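PDB 4C0R: putative amino acid binding protein from Streptococcus mutans, which probably binds glutathione outside the cell and delivers it to the cystine ABC importer TcyBC for uptake. Local coordinates for residues Ser88-Leu93 with Gln188-Tyr193. Numbering follows the deposited sequence.
Sequences SNPLVL and QKPYVY
One hydrogen bond joins the two backbones: Asn89 N donates to Pro190 O at 2.9 Å, with an N-H...O angle of 157°, approaching from above the carbonyl plane rather than along a lone pair. That carbonyl belongs to the centre of an inverse gamma turn, closed by a weak bond from Tyr191 N to Lys189 O. Next to it, Ser88 and Tyr191 form a non-hydrogen-bonded antiparallel pair, their CA atoms 4.4 Å apart. Strands 81-96 and 191-196 pair antiparallel, and the contact lies where that pairing ends; they probably form the two crossover strands between the lobes, as in other family 3 solute-binding proteins. The Asn89 side chain lies about 7 Å from the bound glutathione disulfide. With CG anti to the backbone N (chi1 -165°), Asn89 OD1 accepts from Ile165 N, and ND2 makes a weak hydrogen bond to Asn69 OD1. Van der Waals packing centres on the Pro190 ring, whose CG lies 3.9 Å from Pro90 CB. The same CG is 3.6 Å from Ser88 OG. Ser88 CB meets the Tyr191 ring at its edge, 3.8 Å from CD1. Within 188-193, Lys189 CB lies over the centre of one Tyr191 ring face, 3.9 Å above its plane. Asp238 OD2 and Asp235 N, both hydrogen-bonded to Tyr191 OH, hold the far end of the ring.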
# COMPACT_ATOMS: atom_id res chain seq x y z
N SER A 88 -6.10 -3.51 7.16
CA SER A 88 -7.24 -3.02 6.43
C SER A 88 -7.12 -1.52 6.26
O SER A 88 -6.97 -0.78 7.24
CB SER A 88 -8.54 -3.43 7.14
OG SER A 88 -9.66 -3.12 6.31
N ASN A 89 -7.21 -1.03 5.03
CA ASN A 89 -6.82 0.32 4.71
C ASN A 89 -7.69 0.88 3.60
O ASN A 89 -7.39 0.77 2.40
CB ASN A 89 -5.38 0.29 4.27
CG ASN A 89 -4.72 1.62 4.24
OD1 ASN A 89 -5.31 2.64 4.58
ND2 ASN A 89 -3.44 1.63 3.87
N PRO A 90 -8.85 1.50 3.97
CA PRO A 90 -9.77 1.89 2.93
C PRO A 90 -9.36 3.13 2.19
O PRO A 90 -8.50 3.88 2.62
CB PRO A 90 -11.08 2.13 3.71
CG PRO A 90 -10.65 2.60 4.99
CD PRO A 90 -9.35 1.82 5.31
N LEU A 91 -9.97 3.34 1.02
CA LEU A 91 -9.61 4.47 0.20
C LEU A 91 -10.28 5.74 0.62
O LEU A 91 -11.43 5.76 1.11
CB LEU A 91 -9.95 4.24 -1.28
CG LEU A 91 -9.13 3.18 -1.95
CD1 LEU A 91 -9.70 2.98 -3.36
CD2 LEU A 91 -7.70 3.61 -2.00
N VAL A 92 -9.57 6.82 0.35
CA VAL A 92 -10.12 8.18 0.48
C VAL A 92 -9.78 9.04 -0.76
O VAL A 92 -8.88 8.75 -1.54
CB VAL A 92 -9.61 8.93 1.72
CG1 VAL A 92 -10.03 8.24 2.94
CG2 VAL A 92 -8.05 9.12 1.67
N LEU A 93 -10.57 10.09 -0.92
CA LEU A 93 -10.36 11.13 -1.85
C LEU A 93 -9.74 12.29 -1.07
O LEU A 93 -10.30 12.75 -0.09
CB LEU A 93 -11.76 11.52 -2.36
CG LEU A 93 -12.07 12.47 -3.46
CD1 LEU A 93 -11.19 12.28 -4.68
CD2 LEU A 93 -13.55 12.26 -3.81
N GLN A 188 -14.58 -4.33 -1.97
CA GLN A 188 -14.27 -5.53 -1.22
C GLN A 188 -13.52 -5.05 0.01
O GLN A 188 -13.13 -3.89 0.06
CB GLN A 188 -13.34 -6.44 -2.03
N LYS A 189 -13.32 -5.92 1.00
CA LYS A 189 -12.53 -5.48 2.15
C LYS A 189 -11.15 -5.01 1.66
O LYS A 189 -10.47 -5.71 0.89
CB LYS A 189 -12.36 -6.60 3.17
CG LYS A 189 -13.69 -7.04 3.74
CD LYS A 189 -13.54 -8.11 4.79
CE LYS A 189 -14.93 -8.55 5.27
NZ LYS A 189 -14.74 -9.44 6.44
N PRO A 190 -10.72 -3.84 2.14
CA PRO A 190 -9.54 -3.17 1.56
C PRO A 190 -8.23 -3.63 2.22
O PRO A 190 -7.49 -2.84 2.78
CB PRO A 190 -9.81 -1.70 1.87
CG PRO A 190 -10.60 -1.74 3.11
CD PRO A 190 -11.47 -2.94 3.02
N TYR A 191 -7.96 -4.91 2.12
CA TYR A 191 -6.85 -5.49 2.81
C TYR A 191 -5.54 -5.25 2.08
O TYR A 191 -5.52 -5.05 0.85
CB TYR A 191 -7.07 -6.97 3.02
CG TYR A 191 -8.15 -7.38 4.02
CD1 TYR A 191 -8.58 -6.53 4.98
CD2 TYR A 191 -8.66 -8.67 4.01
CE1 TYR A 191 -9.55 -6.94 5.93
CE2 TYR A 191 -9.56 -9.09 4.96
CZ TYR A 191 -9.98 -8.21 5.91
OH TYR A 191 -10.91 -8.64 6.88
N VAL A 192 -4.44 -5.31 2.81
CA VAL A 192 -3.15 -5.29 2.17
C VAL A 192 -2.35 -6.49 2.68
O VAL A 192 -2.71 -7.10 3.73
CB VAL A 192 -2.45 -4.03 2.35
CG1 VAL A 192 -3.19 -2.87 1.55
CG2 VAL A 192 -2.29 -3.75 3.81
N TYR A 193 -1.31 -6.87 1.94
CA TYR A 193 -0.73 -8.21 2.06
C TYR A 193 0.73 -8.20 1.72
O TYR A 193 1.17 -7.28 1.01
CB TYR A 193 -1.32 -9.08 0.93
CG TYR A 193 -2.81 -9.26 0.96
CD1 TYR A 193 -3.68 -8.34 0.37
CD2 TYR A 193 -3.34 -10.37 1.57
CE1 TYR A 193 -5.07 -8.53 0.40
CE2 TYR A 193 -4.72 -10.55 1.64
CZ TYR A 193 -5.57 -9.67 1.03
OH TYR A 193 -6.94 -9.89 1.10